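Local coordinates for BH0493 protein (Bacillus halodurans C-125, PDB 2QEE) that binds zinc and is probably a metal-dependent hydrolase of the amidohydrolase superfamily, of unknown substrate, at residues Tyr52-Glu56 with Ser92-Val98; Arg74-Asp78 with Leu114-Arg118. The contacts are given in a common frame with arbitrary orientation. Residue numbers count along the deposited sequence, not the author numbering.

Contact 1 of 2, residues Tyr52-Glu56 with Ser92-Val98; sequences YLVAE and SEACRGV
Leu-53 lies over the start of helix 93-104, spanning Ala-94 to Val-98, its CD2 3.6 Å from both Ala-94 CB and Cys-95 SG and its CD1 3.8 Å from Val-98 CG2. The m,t rotamer extends the side chain across the gap between two helical segments whose axes come within 10.1 Å and whose N-to-C directions diverge by 125° (signed crossing angle -125°). Ala-94 sits where the backbones come closest, its CA 6.7 Å from the CA of Tyr-52, and its methyl also meets Tyr-52 CB at 4.1 Å.

One turn on from Tyr-52, the carboxylate of Glu-56 (chi1 m, chi2 t) reaches the start of the opposing helix. Ser-92 OG donates to Glu-56 OE1 at 2.7 Å; as the N-cap, with phi/psi of -60/160° and a p rotamer, Ser-92 also accepts at OG from Cys-95 N at 3.2 Å. One hydroxyl thus closes the first turn and ties it to the neighbouring helix. A water extends the link, donating to Glu-56 OE2 at 2.7 Å and accepting from Ala-94 N at 2.9 Å, so the carboxylate engages two groups at that helix start. Arg-316 of a second subunit forms a salt bridge with Glu-56 OE2, bringing the subunit interface to this junction.

Tyr-52 stacks on Tyr-50, and its side chain is about 5 Å from that of the zinc ligand Asp-357. The arrangement is an N-capped helix packed obliquely on a second helix, in a helical insertion beside the metal centre, consistent with the amidohydrolase superfamily.

Contact 2 of 2, residues Arg74-Asp78 with Leu114-Arg118; sequences REQAD and LQVYR
Charge dominates the pairing of helix 73-86 with the start of helix 114-122. Arg-118 NH1 and NH2 both donate to Asp-78 OD1, each at 2.9 Å, in a salt bridge whose two donors share one carboxylate oxygen lying near the guanidinium plane. With its CA-to-CB bond directed toward the other helix, the extended Arg-118 side chain (chi1 m, chi2 and chi3 t) bridges well-separated backbones: the segment axes approach no closer than 12.6 Å, with N-to-C directions at 136° and a signed crossing angle of 136°. The nearest CA pairs are Asp-78 with Leu-114, 8.3 Å, and Arg-74 with Arg-118, 9.8 Å.

Stacking places a second guanidinium over this one. Arg-74, t at chi1 and chi2 but turned to -108° at chi3, lies flat on Arg-118, centres 4.2 Å apart and planes 18° from parallel. Such an arginine-arginine stack brings like charges together, Arg-74 NH1 to Arg-118 NE being 3.3 Å; Asp-45 of helix 44-48 offsets them with salt bridges to both side chains. The pair joins two helices of the all-helical region between strands 24-26 and 139-143. Within its own helix, Arg-118 NH1 also donates to Gln-115 OE1 at 2.6 Å in the conformer given here.

The remaining contacts are van der Waals ones between a carbon and a charged group: Leu-114 CD2 reaches Asp-78 OD1 at 3.6 Å, and Ala-77 CB approaches the guanidinium edge at Arg-118 NH2, also 3.6 Å. Leu-114 packs further on Ile-44, Leu-48 and Trp-81.

In the fold
Both contacts belong to one helical region, and their segments alternate along the chain. Their centres are about 15 Å apart and their nearest atoms about 6 Å, without touching. Helix 73-86 connects them: the end carrying Arg-74-Asp-78 serves contact 2, while Leu-84 and Phe-85 further along pack against contact 1. The centre of contact 1, about 17 Å from that of the chain, borders the metal site, with the Tyr-52 side chain about 7 Å from the bound zinc and about 8 Å from that of His-30. The centre of contact 2, about 27 Å from that of the chain, lies away from that site, and no other chain of the assembly touches its segments.

Contact 1 of 2, residues Tyr52-Glu56 with Ser92-Val98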
# COMPACT_ATOMS: atom_id res chain seq x y z
N TYR C 52 -0.37 21.47 -10.74
CA TYR C 52 0.51 20.30 -10.56
C TYR C 52 1.92 20.62 -11.04
O TYR C 52 2.90 20.15 -10.47
CB TYR C 52 0.02 19.07 -11.35
CG TYR C 52 -1.25 18.38 -10.90
CD1 TYR C 52 -2.31 19.08 -10.35
CD2 TYR C 52 -1.43 16.99 -11.12
CE1 TYR C 52 -3.50 18.41 -9.99
CE2 TYR C 52 -2.64 16.31 -10.75
CZ TYR C 52 -3.64 17.03 -10.19
OH TYR C 52 -4.79 16.40 -9.83
N LEU C 53 2.02 21.38 -12.13
CA LEU C 53 3.31 21.71 -12.72
C LEU C 53 3.99 22.85 -11.99
O LEU C 53 5.21 22.89 -11.94
CB LEU C 53 3.20 22.01 -14.22
CG LEU C 53 2.83 20.76 -15.07
CD1 LEU C 53 2.86 21.09 -16.54
CD2 LEU C 53 3.80 19.62 -14.79
N VAL C 54 3.20 23.75 -11.41
CA VAL C 54 3.79 24.75 -10.48
C VAL C 54 4.54 24.09 -9.30
O VAL C 54 5.74 24.38 -9.06
CB VAL C 54 2.71 25.73 -9.98
CG1 VAL C 54 3.31 26.73 -8.98
CG2 VAL C 54 2.11 26.47 -11.19
N ALA C 55 3.90 23.11 -8.66
CA ALA C 55 4.57 22.36 -7.59
C ALA C 55 5.87 21.76 -8.14
O ALA C 55 6.95 21.90 -7.55
CB ALA C 55 3.64 21.25 -7.07
N GLU C 56 5.81 21.10 -9.31
CA GLU C 56 7.00 20.43 -9.81
C GLU C 56 8.13 21.40 -10.17
O GLU C 56 9.27 21.12 -9.85
CB GLU C 56 6.63 19.51 -10.98
CG GLU C 56 5.76 18.32 -10.47
CD GLU C 56 5.35 17.38 -11.59
OE1 GLU C 56 6.14 17.21 -12.56
OE2 GLU C 56 4.22 16.84 -11.46
N SER C 92 7.57 12.86 -15.43
CA SER C 92 6.44 12.82 -14.47
C SER C 92 5.11 12.66 -15.19
O SER C 92 4.99 12.96 -16.39
CB SER C 92 6.38 14.05 -13.57
OG SER C 92 5.85 15.14 -14.31
N GLU C 93 4.09 12.20 -14.43
CA GLU C 93 2.78 12.02 -15.04
C GLU C 93 2.19 13.32 -15.63
O GLU C 93 1.64 13.30 -16.75
CB GLU C 93 1.82 11.42 -14.02
CG GLU C 93 0.37 11.27 -14.42
CD GLU C 93 0.10 10.40 -15.69
OE1 GLU C 93 0.98 9.70 -16.21
OE2 GLU C 93 -1.05 10.52 -16.16
N ALA C 94 2.28 14.41 -14.87
CA ALA C 94 1.74 15.70 -15.31
C ALA C 94 2.49 16.25 -16.53
O ALA C 94 1.87 16.76 -17.48
CB ALA C 94 1.76 16.68 -14.13
N CYS C 95 3.80 16.03 -16.59
CA CYS C 95 4.55 16.49 -17.76
C CYS C 95 4.25 15.58 -18.96
O CYS C 95 4.00 16.08 -20.08
CB CYS C 95 6.04 16.49 -17.48
SG CYS C 95 6.52 17.81 -16.32
N ARG C 96 4.26 14.24 -18.77
CA ARG C 96 3.83 13.33 -19.82
C ARG C 96 2.47 13.77 -20.38
O ARG C 96 2.25 13.78 -21.64
CB ARG C 96 3.71 11.93 -19.26
CG ARG C 96 3.15 10.85 -20.20
CD ARG C 96 2.57 9.73 -19.26
NE ARG C 96 1.99 8.69 -20.09
CZ ARG C 96 1.20 7.72 -19.65
NH1 ARG C 96 0.85 7.67 -18.36
NH2 ARG C 96 0.73 6.83 -20.50
N GLY C 97 1.55 14.07 -19.48
CA GLY C 97 0.21 14.49 -19.91
C GLY C 97 0.21 15.67 -20.89
O GLY C 97 -0.51 15.63 -21.88
N VAL C 98 1.02 16.70 -20.62
CA VAL C 98 1.12 17.83 -21.58
C VAL C 98 1.49 17.31 -22.97
O VAL C 98 0.87 17.71 -23.97
CB VAL C 98 2.11 18.91 -21.09
CG1 VAL C 98 2.31 20.06 -22.14
CG2 VAL C 98 1.62 19.53 -19.75
O HOH W 1 3.15 14.44 -12.10

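Contact 2 of 2, residues Arg74-Asp78 with Leu114-Arg118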
# COMPACT_ATOMS: atom_id res chain seq x y z
N ARG C 74 2.47 33.62 -20.03
CA ARG C 74 3.44 33.15 -21.02
C ARG C 74 4.81 32.90 -20.41
O ARG C 74 5.45 31.90 -20.70
CB ARG C 74 3.56 34.09 -22.22
CG ARG C 74 4.37 33.50 -23.43
CD ARG C 74 4.54 34.51 -24.62
NE ARG C 74 3.78 34.30 -25.88
CZ ARG C 74 2.64 33.61 -26.06
NH1 ARG C 74 2.02 32.97 -25.06
NH2 ARG C 74 2.12 33.56 -27.28
N GLU C 75 5.27 33.83 -19.57
CA GLU C 75 6.59 33.70 -18.94
C GLU C 75 6.65 32.50 -17.99
O GLU C 75 7.67 31.79 -17.99
CB GLU C 75 6.97 34.96 -18.15
CG GLU C 75 7.31 36.13 -19.08
CD GLU C 75 7.25 37.49 -18.42
OE1 GLU C 75 6.89 37.61 -17.23
OE2 GLU C 75 7.57 38.47 -19.12
N GLN C 76 5.59 32.28 -17.23
CA GLN C 76 5.49 31.10 -16.32
C GLN C 76 5.59 29.84 -17.17
O GLN C 76 6.38 28.94 -16.86
CB GLN C 76 4.17 31.14 -15.57
CG GLN C 76 4.10 32.21 -14.46
CD GLN C 76 2.71 32.34 -13.89
OE1 GLN C 76 1.75 31.81 -14.43
NE2 GLN C 76 2.58 33.10 -12.81
N ALA C 77 4.82 29.80 -18.26
CA ALA C 77 4.82 28.63 -19.14
C ALA C 77 6.19 28.37 -19.76
O ALA C 77 6.65 27.24 -19.84
CB ALA C 77 3.72 28.76 -20.19
N ASP C 78 6.87 29.43 -20.22
CA ASP C 78 8.21 29.33 -20.70
C ASP C 78 9.17 28.74 -19.64
O ASP C 78 10.02 27.91 -19.97
CB ASP C 78 8.74 30.74 -21.07
CG ASP C 78 8.18 31.30 -22.36
OD1 ASP C 78 7.62 30.55 -23.19
OD2 ASP C 78 8.35 32.51 -22.56
N LEU C 114 7.49 25.38 -28.82
CA LEU C 114 6.41 25.94 -28.04
C LEU C 114 5.74 27.13 -28.78
O LEU C 114 4.52 27.31 -28.70
CB LEU C 114 6.92 26.32 -26.65
CG LEU C 114 5.97 26.82 -25.58
CD1 LEU C 114 4.81 25.87 -25.28
CD2 LEU C 114 6.75 27.18 -24.28
N GLN C 115 6.54 27.92 -29.51
CA GLN C 115 5.94 29.02 -30.27
C GLN C 115 5.01 28.49 -31.35
O GLN C 115 3.91 29.05 -31.52
CB GLN C 115 6.99 29.99 -30.83
CG GLN C 115 7.56 30.94 -29.79
CD GLN C 115 6.50 31.66 -28.93
OE1 GLN C 115 6.45 31.47 -27.73
NE2 GLN C 115 5.65 32.49 -29.56
N VAL C 116 5.38 27.42 -32.03
CA VAL C 116 4.46 26.79 -32.99
C VAL C 116 3.20 26.21 -32.33
O VAL C 116 2.09 26.36 -32.85
CB VAL C 116 5.20 25.81 -33.91
CG1 VAL C 116 4.24 24.90 -34.69
CG2 VAL C 116 6.11 26.61 -34.89
N TYR C 117 3.35 25.65 -31.11
CA TYR C 117 2.18 25.12 -30.40
C TYR C 117 1.18 26.23 -30.07
O TYR C 117 -0.04 26.08 -30.25
CB TYR C 117 2.58 24.30 -29.12
CG TYR C 117 3.68 23.24 -29.30
CD1 TYR C 117 3.86 22.56 -30.52
CD2 TYR C 117 4.52 22.90 -28.20
CE1 TYR C 117 4.88 21.59 -30.65
CE2 TYR C 117 5.52 21.97 -28.32
CZ TYR C 117 5.69 21.29 -29.55
OH TYR C 117 6.69 20.38 -29.71
N ARG C 118 1.70 27.36 -29.63
CA ARG C 118 0.86 28.46 -29.24
C ARG C 118 0.06 28.96 -30.44
O ARG C 118 -1.11 29.31 -30.29
CB ARG C 118 1.70 29.59 -28.65
CG ARG C 118 2.19 29.30 -27.23
CD ARG C 118 3.30 30.25 -26.78
NE ARG C 118 3.55 30.05 -25.33
CZ ARG C 118 4.72 30.21 -24.72
NH1 ARG C 118 5.79 30.62 -25.39
NH2 ARG C 118 4.80 29.97 -23.41